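Local coordinates for protein putative aspartyl-tRNA synthetase (Leishmania major, PDB 6OD8) that probably joins L-aspartate to tRNA(Asp) at the expense of ATP, as a class II aminoacyl-tRNA synthetase of the aspartate type, at residues N403-I408 with V467-S472; E326-A331 with M399-Y404; L410-T413 with K418-P421; S333-I338 with T443-S448. All coordinates share one frame; numbering follows the deposited sequence.

Interaction 1: N403-I408 with V467-S472; sequences NYMHCI and VRFTNS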
loop_
_atom_site.group_PDB
_atom_site.type_symbol
_atom_site.label_atom_id
_atom_site.label_comp_id
_atom_site.label_asym_id
_atom_site.label_seq_id
_atom_site.Cartn_x
_atom_site.Cartn_y
_atom_site.Cartn_z
ATOM N N ASN A 403 -13.490 -6.140 -29.756
ATOM C CA ASN A 403 -12.887 -5.007 -30.442
ATOM C C ASN A 403 -13.824 -3.801 -30.395
ATOM O O ASN A 403 -15.048 -3.937 -30.517
ATOM C CB ASN A 403 -12.583 -5.400 -31.889
ATOM C CG ASN A 403 -12.152 -4.233 -32.714
ATOM O OD1 ASN A 403 -12.968 -3.572 -33.354
ATOM N ND2 ASN A 403 -10.864 -3.954 -32.704
ATOM N N TYR A 404 -13.234 -2.615 -30.227
ATOM C CA TYR A 404 -13.995 -1.374 -30.143
ATOM C C TYR A 404 -14.959 -1.205 -31.323
ATOM O O TYR A 404 -16.109 -0.775 -31.142
ATOM C CB TYR A 404 -13.023 -0.191 -30.073
ATOM C CG TYR A 404 -13.687 1.136 -29.794
ATOM C CD1 TYR A 404 -13.817 1.596 -28.496
ATOM C CD2 TYR A 404 -14.172 1.939 -30.836
ATOM C CE1 TYR A 404 -14.421 2.808 -28.223
ATOM C CE2 TYR A 404 -14.778 3.162 -30.575
ATOM C CZ TYR A 404 -14.901 3.587 -29.267
ATOM O OH TYR A 404 -15.502 4.793 -28.976
ATOM N N MET A 405 -14.517 -1.533 -32.541
ATOM C CA MET A 405 -15.407 -1.333 -33.687
ATOM C C MET A 405 -16.589 -2.283 -33.639
ATOM O O MET A 405 -17.687 -1.914 -34.063
ATOM C CB MET A 405 -14.640 -1.482 -35.003
ATOM C CG MET A 405 -13.624 -0.365 -35.214
ATOM S SD MET A 405 -12.863 -0.457 -36.860
ATOM C CE MET A 405 -11.605 -1.697 -36.544
ATOM N N HIS A 406 -16.404 -3.492 -33.094
ATOM C CA HIS A 406 -17.552 -4.372 -32.912
ATOM C C HIS A 406 -18.424 -3.927 -31.746
ATOM O O HIS A 406 -19.630 -4.189 -31.755
ATOM C CB HIS A 406 -17.080 -5.816 -32.751
ATOM C CG HIS A 406 -16.449 -6.369 -33.994
ATOM N ND1 HIS A 406 -17.185 -6.751 -35.097
ATOM C CD2 HIS A 406 -15.150 -6.570 -34.322
ATOM C CE1 HIS A 406 -16.367 -7.180 -36.043
ATOM N NE2 HIS A 406 -15.127 -7.061 -35.607
ATOM N N CYS A 407 -17.844 -3.273 -30.733
ATOM C CA CYS A 407 -18.667 -2.653 -29.700
ATOM C C CYS A 407 -19.579 -1.587 -30.290
ATOM O O CYS A 407 -20.730 -1.450 -29.865
ATOM C CB CYS A 407 -17.801 -2.023 -28.609
ATOM S SG CYS A 407 -16.898 -3.193 -27.564
ATOM N N ILE A 408 -19.046 -0.775 -31.207
ATOM C CA ILE A 408 -19.869 0.201 -31.913
ATOM C C ILE A 408 -20.996 -0.507 -32.650
ATOM O O ILE A 408 -22.152 -0.064 -32.625
ATOM C CB ILE A 408 -19.009 1.034 -32.883
ATOM C CG1 ILE A 408 -18.009 1.922 -32.134
ATOM C CG2 ILE A 408 -19.922 1.866 -33.835
ATOM C CD1 ILE A 408 -18.640 3.067 -31.381
ATOM N N VAL A 467 -3.770 4.605 -37.685
ATOM C CA VAL A 467 -3.467 5.518 -36.579
ATOM C C VAL A 467 -4.720 6.184 -36.031
ATOM O O VAL A 467 -4.641 6.948 -35.064
ATOM C CB VAL A 467 -2.433 6.588 -36.970
ATOM C CG1 VAL A 467 -1.040 5.963 -37.109
ATOM C CG2 VAL A 467 -2.866 7.318 -38.246
ATOM N N ARG A 468 -5.884 5.904 -36.636
ATOM C CA ARG A 468 -7.141 6.323 -36.025
ATOM C C ARG A 468 -7.351 5.669 -34.667
ATOM O O ARG A 468 -8.143 6.175 -33.862
ATOM C CB ARG A 468 -8.338 5.989 -36.931
ATOM C CG ARG A 468 -8.403 6.746 -38.255
ATOM C CD ARG A 468 -9.586 6.260 -39.116
ATOM N NE ARG A 468 -9.563 4.806 -39.285
ATOM C CZ ARG A 468 -10.549 4.083 -39.812
ATOM N NH1 ARG A 468 -11.656 4.676 -40.242
ATOM N NH2 ARG A 468 -10.427 2.764 -39.916
ATOM N N PHE A 469 -6.686 4.542 -34.405
ATOM C CA PHE A 469 -6.878 3.765 -33.189
ATOM C C PHE A 469 -5.549 3.600 -32.458
ATOM O O PHE A 469 -4.474 3.921 -32.979
ATOM C CB PHE A 469 -7.519 2.400 -33.500
ATOM C CG PHE A 469 -8.878 2.508 -34.171
ATOM C CD1 PHE A 469 -10.025 2.721 -33.414
ATOM C CD2 PHE A 469 -9.002 2.411 -35.561
ATOM C CE1 PHE A 469 -11.280 2.827 -34.020
ATOM C CE2 PHE A 469 -10.256 2.524 -36.181
ATOM C CZ PHE A 469 -11.401 2.730 -35.409
ATOM N N THR A 470 -5.639 3.075 -31.234
ATOM C CA THR A 470 -4.491 2.982 -30.343
ATOM C C THR A 470 -4.380 1.578 -29.777
ATOM O O THR A 470 -5.337 0.792 -29.770
ATOM C CB THR A 470 -4.592 3.983 -29.179
ATOM O OG1 THR A 470 -5.832 3.767 -28.485
ATOM C CG2 THR A 470 -4.536 5.420 -29.708
ATOM N N ASN A 471 -3.172 1.280 -29.309
ATOM C CA ASN A 471 -2.865 0.030 -28.631
ATOM C C ASN A 471 -3.321 0.155 -27.180
ATOM O O ASN A 471 -2.515 0.255 -26.257
ATOM C CB ASN A 471 -1.369 -0.246 -28.703
ATOM C CG ASN A 471 -0.897 -0.525 -30.104
ATOM O OD1 ASN A 471 -1.682 -0.946 -30.949
ATOM N ND2 ASN A 471 0.398 -0.308 -30.358
ATOM N N SER A 472 -4.641 0.130 -26.991
ATOM C CA SER A 472 -5.205 0.443 -25.679
ATOM C C SER A 472 -6.535 -0.279 -25.506
ATOM O O SER A 472 -7.147 -0.714 -26.479
ATOM C CB SER A 472 -5.412 1.949 -25.519
ATOM O OG SER A 472 -6.428 2.404 -26.387
#
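A thioether meeting a phenyl ring does most of the work here: the side chain of M405, on the first turn of helix 404-412, reaches the far end of F469, in the loop that leads into strand 472-477. M405 SD lies 3.8 Å from F469 CZ and stands 46° off the normal of that ring, so the polarisable sulfur approaches obliquely. M405 CG, set anti to the carbonyl carbon (chi1 -67°), is equally near CZ, so that two successive atoms of the chain reach the ring end. The flexible, weakly polar methionine suits a partly exposed place beside a buried ring. Y404 adds a looser touch, its CD2 lying 4.4 Å from F469 CE1, while its hydroxyl is engaged with the backbone of D423. The helix turn that presents both residues is capped by N403, the residue just before the helix, whose OD1 accepts from M405 N at 2.7 Å, the donor well above the carbonyl plane, and more weakly from H406 N. An asparagine just before a helix can satisfy such amide groups, which have no carbonyl of a preceding turn. The contact thus couples an asparagine N-cap with a Met-aromatic pair, joining a helix start to a loop of the class II synthetase domain.

Interaction 2: E326-A331 with M399-Y404; sequences EVLDVA and MLRINY. With EDO (1,2-ethanediol), chain H.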
loop_
_atom_site.group_PDB
_atom_site.type_symbol
_atom_site.label_atom_id
_atom_site.label_comp_id
_atom_site.label_asym_id
_atom_site.label_seq_id
_atom_site.Cartn_x
_atom_site.Cartn_y
_atom_site.Cartn_z
ATOM N N GLU A 326 0.136 -8.309 -23.665
ATOM C CA GLU A 326 0.841 -8.809 -22.490
ATOM C C GLU A 326 0.375 -8.092 -21.228
ATOM O O GLU A 326 0.293 -8.703 -20.150
ATOM C CB GLU A 326 2.349 -8.640 -22.679
ATOM C CG GLU A 326 2.866 -9.428 -23.868
ATOM C CD GLU A 326 4.290 -9.048 -24.246
ATOM O OE1 GLU A 326 5.116 -8.820 -23.334
ATOM O OE2 GLU A 326 4.570 -8.993 -25.453
ATOM N N VAL A 327 0.094 -6.786 -21.350
ATOM C CA VAL A 327 -0.475 -5.993 -20.259
ATOM C C VAL A 327 -1.893 -6.445 -19.947
ATOM O O VAL A 327 -2.269 -6.639 -18.783
ATOM C CB VAL A 327 -0.457 -4.497 -20.617
ATOM C CG1 VAL A 327 -1.119 -3.682 -19.478
ATOM C CG2 VAL A 327 0.968 -4.026 -20.883
ATOM N N LEU A 328 -2.708 -6.599 -20.989
ATOM C CA LEU A 328 -4.077 -7.038 -20.817
ATOM C C LEU A 328 -4.137 -8.443 -20.222
ATOM O O LEU A 328 -5.008 -8.734 -19.393
ATOM C CB LEU A 328 -4.786 -6.963 -22.184
ATOM C CG LEU A 328 -6.206 -7.491 -22.247
ATOM C CD1 LEU A 328 -7.081 -6.688 -21.272
ATOM C CD2 LEU A 328 -6.710 -7.371 -23.696
ATOM N N ASP A 329 -3.211 -9.321 -20.620
ATOM C CA ASP A 329 -3.128 -10.648 -20.013
ATOM C C ASP A 329 -2.950 -10.548 -18.497
ATOM O O ASP A 329 -3.617 -11.259 -17.732
ATOM C CB ASP A 329 -1.963 -11.443 -20.623
ATOM C CG ASP A 329 -2.223 -11.920 -22.048
ATOM O OD1 ASP A 329 -3.362 -11.822 -22.550
ATOM O OD2 ASP A 329 -1.247 -12.391 -22.685
ATOM N N VAL A 330 -2.035 -9.680 -18.045
ATOM C CA VAL A 330 -1.801 -9.513 -16.608
ATOM C C VAL A 330 -3.030 -8.925 -15.930
ATOM O O VAL A 330 -3.462 -9.401 -14.880
ATOM C CB VAL A 330 -0.546 -8.649 -16.367
ATOM C CG1 VAL A 330 -0.494 -8.105 -14.937
ATOM C CG2 VAL A 330 0.716 -9.503 -16.663
ATOM N N ALA A 331 -3.618 -7.891 -16.533
ATOM C CA ALA A 331 -4.781 -7.222 -15.942
ATOM C C ALA A 331 -5.953 -8.183 -15.770
ATOM O O ALA A 331 -6.644 -8.152 -14.746
ATOM C CB ALA A 331 -5.179 -6.032 -16.821
ATOM N N MET A 399 -12.600 -14.607 -19.935
ATOM C CA MET A 399 -12.918 -13.191 -19.794
ATOM C C MET A 399 -13.042 -12.529 -21.162
ATOM O O MET A 399 -12.114 -12.590 -21.982
ATOM C CB MET A 399 -11.873 -12.507 -18.909
ATOM C CG MET A 399 -12.060 -12.966 -17.458
ATOM S SD MET A 399 -10.698 -12.513 -16.343
ATOM C CE MET A 399 -11.082 -10.830 -16.081
ATOM N N LEU A 400 -14.189 -11.878 -21.381
ATOM C CA LEU A 400 -14.617 -11.429 -22.709
ATOM C C LEU A 400 -13.866 -10.186 -23.194
ATOM O O LEU A 400 -13.738 -9.197 -22.469
ATOM C CB LEU A 400 -16.118 -11.137 -22.678
ATOM C CG LEU A 400 -16.777 -10.751 -23.990
ATOM C CD1 LEU A 400 -16.816 -12.017 -24.817
ATOM C CD2 LEU A 400 -18.184 -10.237 -23.701
ATOM N N ARG A 401 -13.412 -10.234 -24.448
ATOM C CA ARG A 401 -12.776 -9.121 -25.146
ATOM C C ARG A 401 -13.573 -8.879 -26.416
ATOM O O ARG A 401 -13.872 -9.835 -27.130
ATOM C CB ARG A 401 -11.324 -9.445 -25.525
ATOM C CG ARG A 401 -10.429 -9.864 -24.382
ATOM C CD ARG A 401 -9.010 -10.123 -24.878
ATOM N NE ARG A 401 -8.128 -10.570 -23.796
ATOM C CZ ARG A 401 -6.837 -10.843 -23.956
ATOM N NH1 ARG A 401 -6.273 -10.703 -25.154
ATOM N NH2 ARG A 401 -6.112 -11.260 -22.919
ATOM N N ILE A 402 -13.944 -7.621 -26.680
ATOM C CA ILE A 402 -14.616 -7.233 -27.919
ATOM C C ILE A 402 -13.850 -6.048 -28.484
ATOM O O ILE A 402 -13.567 -5.085 -27.762
ATOM C CB ILE A 402 -16.105 -6.870 -27.714
ATOM C CG1 ILE A 402 -16.858 -8.018 -27.035
ATOM C CG2 ILE A 402 -16.789 -6.544 -29.067
ATOM C CD1 ILE A 402 -18.315 -7.693 -26.734
ATOM N N ASN A 403 -13.490 -6.140 -29.756
ATOM C CA ASN A 403 -12.887 -5.007 -30.442
ATOM C C ASN A 403 -13.824 -3.801 -30.395
ATOM O O ASN A 403 -15.048 -3.937 -30.517
ATOM C CB ASN A 403 -12.583 -5.400 -31.889
ATOM C CG ASN A 403 -12.152 -4.233 -32.714
ATOM O OD1 ASN A 403 -12.968 -3.572 -33.354
ATOM N ND2 ASN A 403 -10.864 -3.954 -32.704
ATOM N N TYR A 404 -13.234 -2.615 -30.227
ATOM C CA TYR A 404 -13.995 -1.374 -30.143
ATOM C C TYR A 404 -14.959 -1.205 -31.323
ATOM O O TYR A 404 -16.109 -0.775 -31.142
ATOM C CB TYR A 404 -13.023 -0.191 -30.073
ATOM C CG TYR A 404 -13.687 1.136 -29.794
ATOM C CD1 TYR A 404 -13.817 1.596 -28.496
ATOM C CD2 TYR A 404 -14.172 1.939 -30.836
ATOM C CE1 TYR A 404 -14.421 2.808 -28.223
ATOM C CE2 TYR A 404 -14.778 3.162 -30.575
ATOM C CZ TYR A 404 -14.901 3.587 -29.267
ATOM O OH TYR A 404 -15.502 4.793 -28.976
HETATM C C1 EDO H . -6.676 -13.972 -18.568
HETATM O O1 EDO H . -6.409 -15.168 -17.817
HETATM C C2 EDO H . -5.581 -13.700 -19.590
HETATM O O2 EDO H . -4.300 -13.972 -19.010
HETATM O O HOH W 1 -3.720 -11.993 -25.283
#
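The guanidinium of R401 lays one face against L328 and turns its edge to D329, so one group serves an apolar and a charged partner in two perpendicular directions. L328 and R401 approach from opposite sides, helix 325-342 and strand 400-403, and the leucine sets CD2 over the centre of the guanidinium face, 3.5 Å from R401 CZ. The arginine chain is fully extended from CG to NE, which carries its charge across the gap to the helix. In the plane of the group, R401 NH2 donates to D329 OD1 at 2.8 Å with an N-H...O angle of 158°, a salt bridge in which NH2 comes to OD1 almost in line with its C-O bond. The carboxylate is twisted 33° against the guanidinium. A water bridges the same two residues, donating to D329 OD1 and accepting from R401 NH1 at 2.9 Å. Arginine suits this buried place because its flat face tolerates a methyl while its rim takes the carboxylate oxygen and the water in plane; E332 takes R401 NE in a second salt bridge, which probably helps to balance the charge. The other carboxylate oxygen of D329 is hydrogen-bonded to Y68 of the second subunit, which ties the pair to the dimer. The salt bridge joins helix to strand here, within the helix-on-antiparallel-sheet packing of the class II synthetase catalytic domain.

Interaction 3: L410-T413 with K418-P421; sequences LLNT and KMAP. With EDO (1,2-ethanediol), chain J.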
loop_
_atom_site.group_PDB
_atom_site.type_symbol
_atom_site.label_atom_id
_atom_site.label_comp_id
_atom_site.label_asym_id
_atom_site.label_seq_id
_atom_site.Cartn_x
_atom_site.Cartn_y
_atom_site.Cartn_z
ATOM N N LEU A 410 -22.377 -3.349 -32.025
ATOM C CA LEU A 410 -23.339 -3.905 -31.075
ATOM C C LEU A 410 -24.291 -2.828 -30.569
ATOM O O LEU A 410 -25.513 -3.035 -30.521
ATOM C CB LEU A 410 -22.597 -4.573 -29.916
ATOM C CG LEU A 410 -23.409 -5.204 -28.774
ATOM C CD1 LEU A 410 -24.447 -6.178 -29.311
ATOM C CD2 LEU A 410 -22.476 -5.904 -27.801
ATOM N N LEU A 411 -23.743 -1.666 -30.198
ATOM C CA LEU A 411 -24.583 -0.527 -29.841
ATOM C C LEU A 411 -25.540 -0.182 -30.965
ATOM O O LEU A 411 -26.721 0.083 -30.724
ATOM C CB LEU A 411 -23.713 0.682 -29.506
ATOM C CG LEU A 411 -23.169 0.702 -28.088
ATOM C CD1 LEU A 411 -21.981 1.640 -28.020
ATOM C CD2 LEU A 411 -24.284 1.147 -27.152
ATOM N N ASN A 412 -25.049 -0.189 -32.200
ATOM C CA ASN A 412 -25.883 0.212 -33.322
ATOM C C ASN A 412 -27.065 -0.726 -33.536
ATOM O O ASN A 412 -27.999 -0.355 -34.253
ATOM C CB ASN A 412 -25.040 0.306 -34.612
ATOM C CG ASN A 412 -24.220 1.597 -34.691
ATOM O OD1 ASN A 412 -24.521 2.575 -34.009
ATOM N ND2 ASN A 412 -23.176 1.599 -35.519
ATOM N N THR A 413 -27.068 -1.924 -32.939
ATOM C CA THR A 413 -28.231 -2.788 -33.137
ATOM C C THR A 413 -29.479 -2.239 -32.462
ATOM O O THR A 413 -30.590 -2.599 -32.860
ATOM C CB THR A 413 -27.983 -4.213 -32.630
ATOM O OG1 THR A 413 -27.766 -4.204 -31.222
ATOM C CG2 THR A 413 -26.807 -4.868 -33.350
ATOM N N LYS A 418 -27.081 6.028 -35.635
ATOM C CA LYS A 418 -25.955 5.108 -35.743
ATOM C C LYS A 418 -24.642 5.830 -35.458
ATOM O O LYS A 418 -24.438 6.968 -35.881
ATOM C CB LYS A 418 -25.920 4.479 -37.142
ATOM C CG LYS A 418 -27.235 3.793 -37.577
ATOM C CD LYS A 418 -27.470 2.501 -36.797
ATOM C CE LYS A 418 -28.830 1.900 -37.109
ATOM N NZ LYS A 418 -28.988 0.572 -36.470
ATOM N N MET A 419 -23.749 5.160 -34.739
ATOM C CA MET A 419 -22.433 5.696 -34.448
ATOM C C MET A 419 -21.424 5.258 -35.500
ATOM O O MET A 419 -21.521 4.162 -36.059
ATOM C CB MET A 419 -21.959 5.236 -33.071
ATOM C CG MET A 419 -22.862 5.685 -31.958
ATOM S SD MET A 419 -22.384 4.933 -30.399
ATOM C CE MET A 419 -20.774 5.628 -30.083
ATOM N N ALA A 420 -20.438 6.117 -35.744
ATOM C CA ALA A 420 -19.326 5.777 -36.623
ATOM C C ALA A 420 -18.290 4.955 -35.860
ATOM O O ALA A 420 -18.256 4.976 -34.626
ATOM C CB ALA A 420 -18.686 7.045 -37.183
ATOM N N PRO A 421 -17.444 4.200 -36.572
ATOM C CA PRO A 421 -16.426 3.387 -35.880
ATOM C C PRO A 421 -15.477 4.180 -35.015
ATOM O O PRO A 421 -14.861 3.597 -34.108
ATOM C CB PRO A 421 -15.669 2.698 -37.030
ATOM C CG PRO A 421 -16.248 3.242 -38.311
ATOM C CD PRO A 421 -17.581 3.823 -37.991
HETATM C C1 EDO J . -32.110 -0.642 -34.674
HETATM O O1 EDO J . -32.088 -0.468 -36.097
HETATM C C2 EDO J . -33.059 0.359 -34.032
HETATM O O2 EDO J . -33.295 1.435 -34.952
#
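N412 and M419 face each other across the short connection that follows helix 404-412 in the class II synthetase domain, where the end of the helix is bound to the loop beyond it. The close part is the amide of N412. Its OD1 accepts from M419 N at 2.8 Å and its ND2 donates to M419 O at 3.1 Å, both bonds nearly straight, the first with an N-H...O angle of 171°. The two bonds close a ring between one side-chain amide and both backbone groups of a single residue, so the amide cannot turn over without losing both. Asparagine fits because it carries a donor and an acceptor side by side at the end of a short chain; with CG beside its own backbone N (chi1 -79°), the amide reaches the loop. Beside it the packing is looser: L411 CD1 and M419 SD are 4.1 Å apart, crossing at a slant, and I425 touches both. This apolar edge looks toward helix 427-441, which L411 meets through L432. The solvent side belongs to K418, whose long chain is bent at chi2 and runs back alongside N412. Lysine can bridge that distance; K418 is exposed, and its ammonium also meets a 1,2-ethanediol, probably from the crystallisation liquor, and, weakly, the carbonyl of L415. At the tip, K418 NZ donates to N412 O at 2.6 Å, tilted 22° from the carbonyl plane.

Interaction 4: S333-I338 with T443-S448; sequences SLFNYI and TDFFIS. With EDO (1,2-ethanediol), chain H; EDO (1,2-ethanediol), chain K.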
loop_
_atom_site.group_PDB
_atom_site.type_symbol
_atom_site.label_atom_id
_atom_site.label_comp_id
_atom_site.label_asym_id
_atom_site.label_seq_id
_atom_site.Cartn_x
_atom_site.Cartn_y
_atom_site.Cartn_z
ATOM N N SER A 333 -5.812 -11.563 -15.564
ATOM C CA SER A 333 -5.467 -12.542 -14.541
ATOM C C SER A 333 -5.542 -11.911 -13.157
ATOM O O SER A 333 -5.954 -12.566 -12.190
ATOM C CB SER A 333 -4.063 -13.104 -14.792
ATOM O OG SER A 333 -3.998 -13.774 -16.041
ATOM N N LEU A 334 -5.159 -10.632 -13.059
ATOM C CA LEU A 334 -5.223 -9.917 -11.783
ATOM C C LEU A 334 -6.664 -9.787 -11.306
ATOM O O LEU A 334 -6.979 -10.048 -10.136
ATOM C CB LEU A 334 -4.577 -8.529 -11.938
ATOM C CG LEU A 334 -4.861 -7.494 -10.862
ATOM C CD1 LEU A 334 -4.186 -7.916 -9.565
ATOM C CD2 LEU A 334 -4.365 -6.104 -11.275
ATOM N N PHE A 335 -7.561 -9.373 -12.199
ATOM C CA PHE A 335 -8.954 -9.242 -11.781
ATOM C C PHE A 335 -9.550 -10.608 -11.461
ATOM O O PHE A 335 -10.318 -10.732 -10.507
ATOM C CB PHE A 335 -9.778 -8.506 -12.856
ATOM C CG PHE A 335 -9.787 -6.993 -12.699
ATOM C CD1 PHE A 335 -10.647 -6.380 -11.795
ATOM C CD2 PHE A 335 -8.946 -6.200 -13.453
ATOM C CE1 PHE A 335 -10.652 -4.996 -11.638
ATOM C CE2 PHE A 335 -8.950 -4.813 -13.307
ATOM C CZ PHE A 335 -9.812 -4.214 -12.411
ATOM N N ASN A 336 -9.220 -11.640 -12.255
ATOM C CA ASN A 336 -9.709 -12.980 -11.955
ATOM C C ASN A 336 -9.300 -13.394 -10.550
ATOM O O ASN A 336 -10.120 -13.878 -9.771
ATOM C CB ASN A 336 -9.173 -13.982 -12.981
ATOM C CG ASN A 336 -9.766 -15.366 -12.821
ATOM O OD1 ASN A 336 -10.980 -15.537 -12.765
ATOM N ND2 ASN A 336 -8.909 -16.362 -12.759
ATOM N N TYR A 337 -8.020 -13.200 -10.219
ATOM C CA TYR A 337 -7.500 -13.561 -8.904
ATOM C C TYR A 337 -8.274 -12.858 -7.796
ATOM O O TYR A 337 -8.664 -13.476 -6.797
ATOM C CB TYR A 337 -6.016 -13.182 -8.859
ATOM C CG TYR A 337 -5.256 -13.470 -7.576
ATOM C CD1 TYR A 337 -4.487 -14.623 -7.451
ATOM C CD2 TYR A 337 -5.245 -12.554 -6.525
ATOM C CE1 TYR A 337 -3.745 -14.881 -6.285
ATOM C CE2 TYR A 337 -4.515 -12.807 -5.353
ATOM C CZ TYR A 337 -3.769 -13.974 -5.241
ATOM O OH TYR A 337 -3.034 -14.230 -4.084
ATOM N N ILE A 338 -8.481 -11.548 -7.949
ATOM C CA ILE A 338 -9.172 -10.761 -6.929
ATOM C C ILE A 338 -10.607 -11.252 -6.759
ATOM O O ILE A 338 -11.058 -11.531 -5.641
ATOM C CB ILE A 338 -9.109 -9.262 -7.281
ATOM C CG1 ILE A 338 -7.664 -8.763 -7.170
ATOM C CG2 ILE A 338 -10.043 -8.421 -6.392
ATOM C CD1 ILE A 338 -7.437 -7.335 -7.669
ATOM N N THR A 443 -22.232 -11.840 -19.036
ATOM C CA THR A 443 -21.170 -11.439 -18.131
ATOM C C THR A 443 -21.297 -9.962 -17.780
ATOM O O THR A 443 -21.756 -9.148 -18.589
ATOM C CB THR A 443 -19.774 -11.718 -18.712
ATOM O OG1 THR A 443 -18.782 -11.357 -17.742
ATOM C CG2 THR A 443 -19.551 -10.937 -19.998
ATOM N N ASP A 444 -20.913 -9.644 -16.542
ATOM C CA ASP A 444 -20.862 -8.289 -16.003
ATOM C C ASP A 444 -19.498 -7.633 -16.180
ATOM O O ASP A 444 -19.326 -6.488 -15.744
ATOM C CB ASP A 444 -21.182 -8.282 -14.488
ATOM C CG ASP A 444 -22.558 -8.835 -14.163
ATOM O OD1 ASP A 444 -23.548 -8.453 -14.819
ATOM O OD2 ASP A 444 -22.643 -9.652 -13.223
ATOM N N PHE A 445 -18.535 -8.324 -16.808
ATOM C CA PHE A 445 -17.155 -7.869 -16.933
ATOM C C PHE A 445 -16.669 -8.095 -18.357
ATOM O O PHE A 445 -16.802 -9.203 -18.877
ATOM C CB PHE A 445 -16.243 -8.631 -15.970
ATOM C CG PHE A 445 -14.825 -8.105 -15.932
ATOM C CD1 PHE A 445 -14.458 -7.144 -15.004
ATOM C CD2 PHE A 445 -13.876 -8.544 -16.838
ATOM C CE1 PHE A 445 -13.161 -6.645 -14.959
ATOM C CE2 PHE A 445 -12.583 -8.040 -16.800
ATOM C CZ PHE A 445 -12.228 -7.092 -15.866
ATOM N N PHE A 446 -16.070 -7.079 -18.974
ATOM C CA PHE A 446 -15.553 -7.280 -20.325
ATOM C C PHE A 446 -14.566 -6.169 -20.650
ATOM O O PHE A 446 -14.528 -5.122 -19.992
ATOM C CB PHE A 446 -16.677 -7.357 -21.368
ATOM C CG PHE A 446 -17.265 -6.018 -21.753
ATOM C CD1 PHE A 446 -16.806 -5.348 -22.870
ATOM C CD2 PHE A 446 -18.275 -5.435 -20.989
ATOM C CE1 PHE A 446 -17.347 -4.110 -23.246
ATOM C CE2 PHE A 446 -18.791 -4.192 -21.331
ATOM C CZ PHE A 446 -18.338 -3.540 -22.462
ATOM N N ILE A 447 -13.727 -6.417 -21.645
ATOM C CA ILE A 447 -12.829 -5.367 -22.104
ATOM C C ILE A 447 -13.195 -5.002 -23.537
ATOM O O ILE A 447 -13.616 -5.862 -24.310
ATOM C CB ILE A 447 -11.343 -5.767 -21.966
ATOM C CG1 ILE A 447 -10.894 -6.655 -23.112
ATOM C CG2 ILE A 447 -11.115 -6.486 -20.647
ATOM C CD1 ILE A 447 -10.212 -5.909 -24.256
ATOM N N SER A 448 -13.065 -3.710 -23.861
ATOM C CA SER A 448 -13.215 -3.174 -25.205
ATOM C C SER A 448 -11.827 -2.806 -25.695
ATOM O O SER A 448 -11.141 -2.006 -25.053
ATOM C CB SER A 448 -14.124 -1.941 -25.232
ATOM O OG SER A 448 -14.264 -1.435 -26.574
HETATM C C1 EDO H . -6.676 -13.972 -18.568
HETATM O O1 EDO H . -6.409 -15.168 -17.817
HETATM C C2 EDO H . -5.581 -13.700 -19.590
HETATM O O2 EDO H . -4.300 -13.972 -19.010
HETATM C C1 EDO K . -24.347 -4.414 -17.161
HETATM O O1 EDO K . -25.761 -4.251 -17.032
HETATM C C2 EDO K . -23.926 -5.780 -16.660
HETATM O O2 EDO K . -23.927 -5.806 -15.229
#
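Aromatic packing carries this contact, between F335 on helix 325-342 and F445 at the start of strand 445-449. The rings lie with centroids 5.4 Å apart and planes at 47°, an oblique pair. F445 presents its far corner: CZ comes 4.0 Å from F335 CG, and CE1 lies above the F335 face, displaced toward its rim. The two side chains cross at about a right angle. F445 has CG anti to the backbone N (chi1 -173°), a setting that sends the ring off the strand toward the helix. Phenylalanine suits both places, since a long flat group spans the 9.8 Å between F335 CA and F445 CA and brings no polar atom into a buried layer. M475, on the neighbouring strand 472-477, touches both rings, and M399 packs on F445 as well. This is helix-on-sheet packing in the class II synthetase catalytic domain, whose central sheet is largely antiparallel. Polar bonding is kept to the margins and does not cross between the segments. D444, in the turn before the strand, forms a salt bridge with K438 and accepts from V362 N; its OD1 also receives a bond of 2.7 Å from O2 of a 1,2-ethanediol. On the helix, S333 OG accepts from O2 of another ethanediol at 3.0 Å and is itself bonded to the carbonyl of D329, one turn earlier.

How the interactions relate
Interactions 2 and 4 both set helix 325-342 against the same sheet, on neighbouring strands 400-403 and 445-449, which pair through L400 and I402 with I447. Both are buried, but the chemistry changes along the helix: a salt bridge with a link to the second subunit in interaction 2, purely aromatic packing in interaction 4. Strand 400-403 runs straight into helix 404-412, and N403 and Y404, at that junction, belong to the segments of both interactions 1 and 2. Interactions 1 and 3 sit at the two ends of that short helix; the former is apolar and largely buried, the latter is held by hydrogen bonds and partly open to solvent. The two contacts touch where P421 O packs against Y404 and F469.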